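Local structure of CCMAN5 (Cellulosimicrobium cellulans, 2XSG) at residues 378-383 / 423-428. The protein is a bacterial family 92 glycosyl hydrolase with alpha-mannosidase activity that probably depends on a bound calcium ion. Numbering follows the deposited sequence.
Sequences LVYLFA and GFDRLD
Cation-pi contact ties the ring of Tyr380 to Arg426: the guanidinium CZ sits 4.4 Å from the ring centroid, 12° off its normal. The two planes stand 78° apart, so the guanidinium meets the face with its edge, NH2 leading and 3.4 Å from Tyr380 CD2. Bends at chi2 and chi3 bring the guanidinium to the ring, and the methyl of Ala383 lies over one guanidinium face, toward its rim, CB 3.5 Å from NH1. A salt bridge joins NH2 to Asp384. At the ring tip, Tyr380 OH gives a weak hydrogen bond of 2.8 Å to Asp425 OD2. Both acceptor and cation belong to a type II turn, Phe424 to Leu427, that leads into helix 427-438 with Arg426 as N-cap residue; the turn packs the helix start against helix 368-387 in the catalytic domain, in this family an (alpha/alpha)6 barrel. A leucine at Tyr380 would lack ring and hydroxyl, and would probably leave Arg426 and the turn less firmly placed. Van der Waals packing involves Val379, whose CG1 rests 3.4 Å from Asp425 O, a carbonyl that accepts a hydrogen bond from Gln376 NE2, while CG2 makes the apolar contact, 4.1 Å from Leu427 CD1.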
loop_
_atom_site.group_PDB
_atom_site.type_symbol
_atom_site.label_atom_id
_atom_site.label_comp_id
_atom_site.label_asym_id
_atom_site.label_seq_id
_atom_site.Cartn_x
_atom_site.Cartn_y
_atom_site.Cartn_z
ATOM N N LEU A 378 -2.656 -6.963 -13.850
ATOM C CA LEU A 378 -3.916 -7.324 -13.196
ATOM C C LEU A 378 -4.809 -8.098 -14.173
ATOM O O LEU A 378 -5.445 -9.089 -13.795
ATOM C CB LEU A 378 -4.636 -6.068 -12.685
ATOM C CG LEU A 378 -5.948 -6.201 -11.901
ATOM C CD1 LEU A 378 -5.824 -7.202 -10.754
ATOM C CD2 LEU A 378 -6.341 -4.796 -11.388
ATOM N N VAL A 379 -4.815 -7.640 -15.428
ATOM C CA VAL A 379 -5.507 -8.342 -16.524
ATOM C C VAL A 379 -4.971 -9.769 -16.740
ATOM O O VAL A 379 -5.762 -10.702 -16.832
ATOM C CB VAL A 379 -5.513 -7.513 -17.832
ATOM C CG1 VAL A 379 -6.011 -8.340 -18.997
ATOM C CG2 VAL A 379 -6.396 -6.267 -17.662
ATOM N N TYR A 380 -3.650 -9.937 -16.777
ATOM C CA TYR A 380 -3.043 -11.267 -16.937
ATOM C C TYR A 380 -3.369 -12.202 -15.794
ATOM O O TYR A 380 -3.556 -13.406 -16.009
ATOM C CB TYR A 380 -1.525 -11.179 -17.046
ATOM C CG TYR A 380 -0.997 -11.110 -18.437
ATOM C CD1 TYR A 380 -1.599 -10.289 -19.384
ATOM C CD2 TYR A 380 0.120 -11.861 -18.819
ATOM C CE1 TYR A 380 -1.117 -10.216 -20.677
ATOM C CE2 TYR A 380 0.618 -11.792 -20.125
ATOM C CZ TYR A 380 -0.017 -10.965 -21.038
ATOM O OH TYR A 380 0.439 -10.847 -22.312
ATOM N N LEU A 381 -3.432 -11.640 -14.588
ATOM C CA LEU A 381 -3.714 -12.412 -13.381
ATOM C C LEU A 381 -5.097 -13.055 -13.432
ATOM O O LEU A 381 -5.244 -14.239 -13.108
ATOM C CB LEU A 381 -3.547 -11.558 -12.117
ATOM C CG LEU A 381 -3.798 -12.315 -10.807
ATOM C CD1 LEU A 381 -2.731 -13.383 -10.614
ATOM C CD2 LEU A 381 -3.849 -11.387 -9.609
ATOM N N PHE A 382 -6.098 -12.274 -13.835
ATOM C CA PHE A 382 -7.467 -12.792 -14.009
ATOM C C PHE A 382 -7.603 -13.667 -15.260
ATOM O O PHE A 382 -8.349 -14.638 -15.262
ATOM C CB PHE A 382 -8.506 -11.656 -13.984
ATOM C CG PHE A 382 -8.916 -11.261 -12.581
ATOM C CD1 PHE A 382 -9.923 -11.947 -11.920
ATOM C CD2 PHE A 382 -8.236 -10.251 -11.895
ATOM C CE1 PHE A 382 -10.284 -11.616 -10.598
ATOM C CE2 PHE A 382 -8.592 -9.915 -10.591
ATOM C CZ PHE A 382 -9.614 -10.610 -9.940
ATOM N N ALA A 383 -6.862 -13.329 -16.309
ATOM C CA ALA A 383 -6.852 -14.119 -17.528
ATOM C C ALA A 383 -6.300 -15.521 -17.234
ATOM O O ALA A 383 -6.807 -16.528 -17.777
ATOM C CB ALA A 383 -6.045 -13.426 -18.591
ATOM N N GLY A 423 -5.241 -1.467 -25.788
ATOM C CA GLY A 423 -4.343 -2.561 -26.152
ATOM C C GLY A 423 -3.974 -3.412 -24.946
ATOM O O GLY A 423 -2.832 -3.829 -24.808
ATOM N N PHE A 424 -4.929 -3.658 -24.056
ATOM C CA PHE A 424 -4.676 -4.530 -22.909
ATOM C C PHE A 424 -4.878 -5.972 -23.348
ATOM O O PHE A 424 -6.012 -6.465 -23.437
ATOM C CB PHE A 424 -5.561 -4.189 -21.704
ATOM C CG PHE A 424 -5.088 -2.981 -20.905
ATOM C CD1 PHE A 424 -3.859 -2.994 -20.243
ATOM C CD2 PHE A 424 -5.886 -1.848 -20.802
ATOM C CE1 PHE A 424 -3.426 -1.881 -19.504
ATOM C CE2 PHE A 424 -5.476 -0.739 -20.056
ATOM C CZ PHE A 424 -4.247 -0.750 -19.407
ATOM N N ASP A 425 -3.759 -6.635 -23.627
ATOM C CA ASP A 425 -3.771 -8.003 -24.086
ATOM C C ASP A 425 -4.478 -8.903 -23.073
ATOM O O ASP A 425 -4.262 -8.772 -21.864
ATOM C CB ASP A 425 -2.336 -8.474 -24.365
ATOM C CG ASP A 425 -2.281 -9.890 -24.929
ATOM O OD1 ASP A 425 -3.041 -10.188 -25.894
ATOM O OD2 ASP A 425 -1.476 -10.706 -24.398
ATOM N N ARG A 426 -5.344 -9.789 -23.590
ATOM C CA ARG A 426 -6.068 -10.810 -22.812
ATOM C C ARG A 426 -7.190 -10.273 -21.921
ATOM O O ARG A 426 -7.620 -10.946 -20.983
ATOM C CB ARG A 426 -5.109 -11.685 -21.990
ATOM C CG ARG A 426 -4.164 -12.517 -22.847
ATOM C CD ARG A 426 -3.965 -13.874 -22.207
ATOM N NE ARG A 426 -3.019 -13.810 -21.116
ATOM C CZ ARG A 426 -2.957 -14.668 -20.099
ATOM N NH1 ARG A 426 -3.817 -15.690 -19.969
ATOM N NH2 ARG A 426 -2.023 -14.467 -19.184
ATOM N N LEU A 427 -7.677 -9.075 -22.217
ATOM C CA LEU A 427 -8.813 -8.516 -21.468
ATOM C C LEU A 427 -10.061 -9.376 -21.668
ATOM O O LEU A 427 -10.804 -9.616 -20.720
ATOM C CB LEU A 427 -9.070 -7.058 -21.848
ATOM C CG LEU A 427 -10.211 -6.294 -21.167
ATOM C CD1 LEU A 427 -9.952 -6.123 -19.671
ATOM C CD2 LEU A 427 -10.422 -4.929 -21.858
ATOM N N ASP A 428 -10.275 -9.873 -22.888
ATOM C CA ASP A 428 -11.417 -10.765 -23.143
ATOM C C ASP A 428 -11.409 -12.000 -22.223
ATOM O O ASP A 428 -12.459 -12.428 -21.776
ATOM C CB ASP A 428 -11.537 -11.159 -24.635
ATOM C CG ASP A 428 -10.292 -11.875 -25.179
ATOM O OD1 ASP A 428 -9.263 -11.996 -24.476
ATOM O OD2 ASP A 428 -10.337 -12.307 -26.348
#